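Local coordinates for protein AvrRxo1-ORF2 (PDB 4Z8T) that binds the type III effector AvrRxo1-ORF1, which carries a polynucleotide kinase domain, and probably acts as its chaperone, at residues 23-35 and 68-80. Sequence-based numbering, arbitrary orientation.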
loop_
_atom_site.group_PDB
_atom_site.type_symbol
_atom_site.label_atom_id
_atom_site.label_comp_id
_atom_site.label_asym_id
_atom_site.label_seq_id
_atom_site.Cartn_x
_atom_site.Cartn_y
_atom_site.Cartn_z
ATOM N N LEU B 23 9.969 -1.154 -8.235
ATOM C CA LEU B 23 9.022 -2.005 -7.524
ATOM C C LEU B 23 8.815 -3.317 -8.274
ATOM O O LEU B 23 8.714 -4.384 -7.671
ATOM C CB LEU B 23 7.679 -1.292 -7.341
ATOM C CG LEU B 23 7.605 -0.151 -6.327
ATOM C CD1 LEU B 23 6.278 0.590 -6.446
ATOM C CD2 LEU B 23 7.740 -0.736 -4.931
ATOM N N HIS B 24 8.755 -3.220 -9.595
ATOM C CA HIS B 24 8.558 -4.370 -10.466
ATOM C C HIS B 24 9.708 -5.362 -10.287
ATOM O O HIS B 24 9.496 -6.568 -10.113
ATOM C CB HIS B 24 8.509 -3.866 -11.906
ATOM C CG HIS B 24 7.958 -4.843 -12.892
ATOM N ND1 HIS B 24 6.688 -5.370 -12.795
ATOM C CD2 HIS B 24 8.491 -5.358 -14.027
ATOM C CE1 HIS B 24 6.470 -6.180 -13.815
ATOM N NE2 HIS B 24 7.551 -6.193 -14.575
ATOM N N ALA B 25 10.932 -4.855 -10.345
ATOM C CA ALA B 25 12.104 -5.705 -10.182
ATOM C C ALA B 25 12.182 -6.263 -8.764
ATOM O O ALA B 25 12.486 -7.442 -8.568
ATOM C CB ALA B 25 13.361 -4.937 -10.512
ATOM N N SER B 26 11.900 -5.413 -7.784
ATOM C CA SER B 26 11.946 -5.830 -6.388
ATOM C C SER B 26 10.955 -6.942 -6.039
ATOM O O SER B 26 11.312 -7.899 -5.332
ATOM C CB SER B 26 11.725 -4.632 -5.468
ATOM O OG SER B 26 11.683 -5.079 -4.133
ATOM N N ASP B 27 9.716 -6.820 -6.519
ATOM C CA ASP B 27 8.719 -7.854 -6.288
ATOM C C ASP B 27 9.246 -9.223 -6.709
ATOM O O ASP B 27 9.028 -10.217 -6.009
ATOM C CB ASP B 27 7.423 -7.571 -7.064
ATOM C CG ASP B 27 6.599 -6.435 -6.470
ATOM O OD1 ASP B 27 6.801 -6.076 -5.289
ATOM O OD2 ASP B 27 5.726 -5.908 -7.199
ATOM N N LEU B 28 9.936 -9.267 -7.847
ATOM C CA LEU B 28 10.438 -10.537 -8.379
ATOM C C LEU B 28 11.645 -11.006 -7.584
ATOM O O LEU B 28 11.724 -12.178 -7.218
ATOM C CB LEU B 28 10.772 -10.425 -9.870
ATOM C CG LEU B 28 11.364 -11.683 -10.521
ATOM C CD1 LEU B 28 10.443 -12.871 -10.342
ATOM C CD2 LEU B 28 11.642 -11.449 -12.005
ATOM N N GLU B 29 12.558 -10.090 -7.280
ATOM C CA GLU B 29 13.739 -10.435 -6.480
ATOM C C GLU B 29 13.346 -11.017 -5.126
ATOM O O GLU B 29 13.851 -12.072 -4.725
ATOM C CB GLU B 29 14.624 -9.212 -6.268
ATOM C CG GLU B 29 15.275 -8.679 -7.522
ATOM C CD GLU B 29 15.837 -7.296 -7.310
ATOM O OE1 GLU B 29 15.550 -6.692 -6.244
ATOM O OE2 GLU B 29 16.550 -6.802 -8.205
ATOM N N LEU B 30 12.443 -10.341 -4.419
ATOM C CA LEU B 30 12.009 -10.844 -3.115
ATOM C C LEU B 30 11.277 -12.173 -3.217
ATOM O O LEU B 30 11.452 -13.051 -2.376
ATOM C CB LEU B 30 11.132 -9.808 -2.401
ATOM C CG LEU B 30 11.856 -8.519 -2.034
ATOM C CD1 LEU B 30 10.832 -7.518 -1.530
ATOM C CD2 LEU B 30 12.900 -8.810 -0.971
ATOM N N ALA B 31 10.453 -12.318 -4.252
ATOM C CA ALA B 31 9.691 -13.535 -4.441
ATOM C C ALA B 31 10.618 -14.724 -4.679
ATOM O O ALA B 31 10.335 -15.824 -4.211
ATOM C CB ALA B 31 8.721 -13.378 -5.590
ATOM N N LEU B 32 11.715 -14.493 -5.401
ATOM C CA LEU B 32 12.683 -15.555 -5.690
ATOM C C LEU B 32 13.421 -16.020 -4.441
ATOM O O LEU B 32 13.701 -17.207 -4.295
ATOM C CB LEU B 32 13.697 -15.101 -6.732
ATOM C CG LEU B 32 13.182 -14.992 -8.169
ATOM C CD1 LEU B 32 14.222 -14.333 -9.048
ATOM C CD2 LEU B 32 12.834 -16.361 -8.698
ATOM N N VAL B 33 13.747 -15.092 -3.543
ATOM C CA VAL B 33 14.375 -15.486 -2.287
ATOM C C VAL B 33 13.420 -16.357 -1.477
ATOM O O VAL B 33 13.795 -17.422 -0.985
ATOM C CB VAL B 33 14.831 -14.258 -1.469
ATOM C CG1 VAL B 33 15.400 -14.690 -0.124
ATOM C CG2 VAL B 33 15.858 -13.474 -2.249
ATOM N N HIS B 34 12.174 -15.911 -1.354
ATOM C CA HIS B 34 11.169 -16.662 -0.626
ATOM C C HIS B 34 10.922 -18.028 -1.264
ATOM O O HIS B 34 10.732 -19.026 -0.565
ATOM C CB HIS B 34 9.868 -15.865 -0.569
ATOM C CG HIS B 34 8.802 -16.511 0.257
ATOM N ND1 HIS B 34 7.770 -17.242 -0.299
ATOM C CD2 HIS B 34 8.606 -16.540 1.595
ATOM C CE1 HIS B 34 6.989 -17.693 0.664
ATOM N NE2 HIS B 34 7.471 -17.284 1.822
ATOM N N ALA B 35 10.917 -18.064 -2.593
ATOM C CA ALA B 35 10.706 -19.310 -3.323
ATOM C C ALA B 35 11.821 -20.317 -3.031
ATOM O O ALA B 35 11.547 -21.490 -2.778
ATOM C CB ALA B 35 10.591 -19.046 -4.814
ATOM N N ASP B 68 9.017 -13.839 -19.546
ATOM C CA ASP B 68 8.871 -12.789 -18.542
ATOM C C ASP B 68 7.449 -12.683 -17.977
ATOM O O ASP B 68 7.275 -12.383 -16.797
ATOM C CB ASP B 68 9.357 -11.438 -19.087
ATOM C CG ASP B 68 10.877 -11.388 -19.273
ATOM O OD1 ASP B 68 11.474 -12.417 -19.672
ATOM O OD2 ASP B 68 11.475 -10.319 -19.017
ATOM N N ILE B 69 6.439 -12.939 -18.806
ATOM C CA ILE B 69 5.058 -12.938 -18.329
ATOM C C ILE B 69 4.809 -14.071 -17.330
ATOM O O ILE B 69 4.276 -13.845 -16.237
ATOM C CB ILE B 69 4.047 -13.055 -19.501
ATOM C CG1 ILE B 69 3.980 -11.746 -20.291
ATOM C CG2 ILE B 69 2.665 -13.401 -18.987
ATOM C CD1 ILE B 69 3.291 -11.887 -21.634
ATOM N N TYR B 70 5.190 -15.292 -17.695
ATOM C CA TYR B 70 4.829 -16.445 -16.883
ATOM C C TYR B 70 5.757 -16.695 -15.710
ATOM O O TYR B 70 5.310 -17.155 -14.665
ATOM C CB TYR B 70 4.635 -17.706 -17.735
ATOM C CG TYR B 70 3.395 -17.592 -18.574
ATOM C CD1 TYR B 70 2.135 -17.709 -17.998
ATOM C CD2 TYR B 70 3.478 -17.319 -19.925
ATOM C CE1 TYR B 70 0.992 -17.575 -18.755
ATOM C CE2 TYR B 70 2.345 -17.189 -20.689
ATOM C CZ TYR B 70 1.108 -17.318 -20.099
ATOM O OH TYR B 70 -0.016 -17.183 -20.865
ATOM N N GLU B 71 7.037 -16.391 -15.874
ATOM C CA GLU B 71 7.965 -16.537 -14.758
ATOM C C GLU B 71 7.543 -15.582 -13.650
ATOM O O GLU B 71 7.426 -15.971 -12.485
ATOM C CB GLU B 71 9.412 -16.257 -15.186
ATOM C CG GLU B 71 10.264 -15.638 -14.074
ATOM C CD GLU B 71 11.689 -16.141 -14.057
ATOM O OE1 GLU B 71 11.980 -17.143 -14.751
ATOM O OE2 GLU B 71 12.518 -15.540 -13.334
ATOM N N ARG B 72 7.293 -14.333 -14.024
ATOM C CA ARG B 72 6.889 -13.325 -13.050
ATOM C C ARG B 72 5.551 -13.674 -12.402
ATOM O O ARG B 72 5.399 -13.565 -11.189
ATOM C CB ARG B 72 6.837 -11.944 -13.703
ATOM C CG ARG B 72 6.260 -10.873 -12.815
ATOM C CD ARG B 72 6.356 -9.505 -13.462
ATOM N NE ARG B 72 7.745 -9.079 -13.566
ATOM C CZ ARG B 72 8.443 -8.585 -12.544
ATOM N NH1 ARG B 72 9.702 -8.227 -12.728
ATOM N NH2 ARG B 72 7.879 -8.451 -11.341
HETATM N N MSE B 73 4.582 -14.107 -13.199
HETATM C CA MSE B 73 3.299 -14.517 -12.632
HETATM C C MSE B 73 3.480 -15.654 -11.627
HETATM O O MSE B 73 2.941 -15.628 -10.527
HETATM C CB MSE B 73 2.320 -14.929 -13.739
HETATM C CG MSE B 73 0.987 -15.378 -13.209
HETATM SE SE MSE B 73 -0.138 -15.985 -14.685
HETATM C CE MSE B 73 -0.134 -14.350 -15.686
ATOM N N TYR B 74 4.282 -16.642 -12.005
ATOM C CA TYR B 74 4.519 -17.805 -11.168
ATOM C C TYR B 74 5.073 -17.405 -9.799
ATOM O O TYR B 74 4.575 -17.844 -8.761
ATOM C CB TYR B 74 5.505 -18.719 -11.900
ATOM C CG TYR B 74 5.922 -19.981 -11.171
ATOM C CD1 TYR B 74 5.005 -20.977 -10.880
ATOM C CD2 TYR B 74 7.245 -20.180 -10.806
ATOM C CE1 TYR B 74 5.393 -22.139 -10.235
ATOM C CE2 TYR B 74 7.642 -21.336 -10.164
ATOM C CZ TYR B 74 6.714 -22.307 -9.880
ATOM O OH TYR B 74 7.103 -23.458 -9.239
ATOM N N TYR B 75 6.086 -16.551 -9.808
ATOM C CA TYR B 75 6.780 -16.197 -8.575
ATOM C C TYR B 75 6.101 -15.091 -7.783
ATOM O O TYR B 75 6.042 -15.165 -6.562
ATOM C CB TYR B 75 8.220 -15.790 -8.859
ATOM C CG TYR B 75 9.121 -16.975 -9.135
ATOM C CD1 TYR B 75 9.285 -17.973 -8.184
ATOM C CD2 TYR B 75 9.804 -17.085 -10.335
ATOM C CE1 TYR B 75 10.113 -19.062 -8.428
ATOM C CE2 TYR B 75 10.638 -18.173 -10.591
ATOM C CZ TYR B 75 10.780 -19.152 -9.627
ATOM O OH TYR B 75 11.594 -20.239 -9.857
ATOM N N VAL B 76 5.614 -14.065 -8.477
ATOM C CA VAL B 76 5.098 -12.877 -7.792
ATOM C C VAL B 76 3.620 -12.993 -7.458
ATOM O O VAL B 76 3.197 -12.651 -6.352
ATOM C CB VAL B 76 5.347 -11.612 -8.611
ATOM C CG1 VAL B 76 4.793 -10.393 -7.893
ATOM C CG2 VAL B 76 6.827 -11.434 -8.844
ATOM N N GLU B 77 2.829 -13.493 -8.400
ATOM C CA GLU B 77 1.384 -13.539 -8.186
ATOM C C GLU B 77 0.891 -14.785 -7.477
ATOM O O GLU B 77 -0.162 -14.762 -6.849
ATOM C CB GLU B 77 0.651 -13.399 -9.513
ATOM C CG GLU B 77 0.774 -12.056 -10.159
ATOM C CD GLU B 77 -0.073 -11.986 -11.410
ATOM O OE1 GLU B 77 0.481 -11.706 -12.496
ATOM O OE2 GLU B 77 -1.299 -12.234 -11.305
ATOM N N TYR B 78 1.636 -15.883 -7.582
ATOM C CA TYR B 78 1.197 -17.133 -6.961
ATOM C C TYR B 78 2.288 -17.726 -6.082
ATOM O O TYR B 78 2.800 -18.821 -6.366
ATOM C CB TYR B 78 0.713 -18.128 -8.030
ATOM C CG TYR B 78 -0.472 -17.585 -8.804
ATOM C CD1 TYR B 78 -1.771 -17.796 -8.364
ATOM C CD2 TYR B 78 -0.284 -16.824 -9.950
ATOM C CE1 TYR B 78 -2.851 -17.282 -9.051
ATOM C CE2 TYR B 78 -1.359 -16.301 -10.649
ATOM C CZ TYR B 78 -2.642 -16.537 -10.189
ATOM O OH TYR B 78 -3.712 -16.017 -10.871
ATOM N N PRO B 79 2.652 -16.998 -5.009
ATOM C CA PRO B 79 3.776 -17.410 -4.162
ATOM C C PRO B 79 3.530 -18.725 -3.434
ATOM O O PRO B 79 4.503 -19.407 -3.112
ATOM C CB PRO B 79 3.896 -16.257 -3.153
ATOM C CG PRO B 79 2.541 -15.655 -3.093
ATOM C CD PRO B 79 1.996 -15.779 -4.493
ATOM N N ASN B 80 2.270 -19.071 -3.176
ATOM C CA ASN B 80 1.951 -20.302 -2.455
ATOM C C ASN B 80 1.831 -21.528 -3.364
ATOM O O ASN B 80 1.660 -22.652 -2.886
ATOM C CB ASN B 80 0.678 -20.130 -1.623
ATOM C CG ASN B 80 0.800 -19.019 -0.590
ATOM O OD1 ASN B 80 1.879 -18.764 -0.049
ATOM N ND2 ASN B 80 -0.312 -18.343 -0.320
#
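Arg72 meets His24 twice, by its plane and by its nitrogens. The guanidinium lies flat on the imidazole, planes 19° apart, with Arg72 CZ 3.2 Å above the plane of the His24 ring, over its centre, a stacked arrangement. The same group reaches the backbone of its stacking partner: Arg72 NH2 donates to His24 O at 2.8 Å, NH2 approaching from out of the carbonyl plane, while the bond from NH1 is weak. Leu28 CD2 covers the other guanidinium face, so a methyl and an imidazole sandwich the charge. The Arg72 chain runs extended through chi1 and chi2 and bends at chi3 (-68°), which brings the group back against helix 23-35.

Leu28 itself is a knob among Glu71, Arg72, Tyr75 and Val76. Tyr75 returns the fit, sitting in a hole formed by Leu28, Ala31, Leu32 and Ala35. Leu32 CD2 stands over the Tyr75 ring, 3.4 Å from its centroid and nearly on the ring normal, a CH-pi contact; Tyr74 packs on the opposite face. At the closest backbone approach, Ala31 CB lies 3.4 Å from Tyr75 O, and Val76 CG2 rests against Leu28 CA.

Behind this layer, the hydroxyl of Tyr75 is hydrogen-bonded to the backbone N of Phe43, and Asp27 forms a salt bridge with Arg19 of the second subunit. The segment axes cross at 64°, 8.6 Å apart, setting helix 63-77 against the C-terminal half of the long helix 6-38, while Met73 and Tyr74 carry the packing on to helix 84-94.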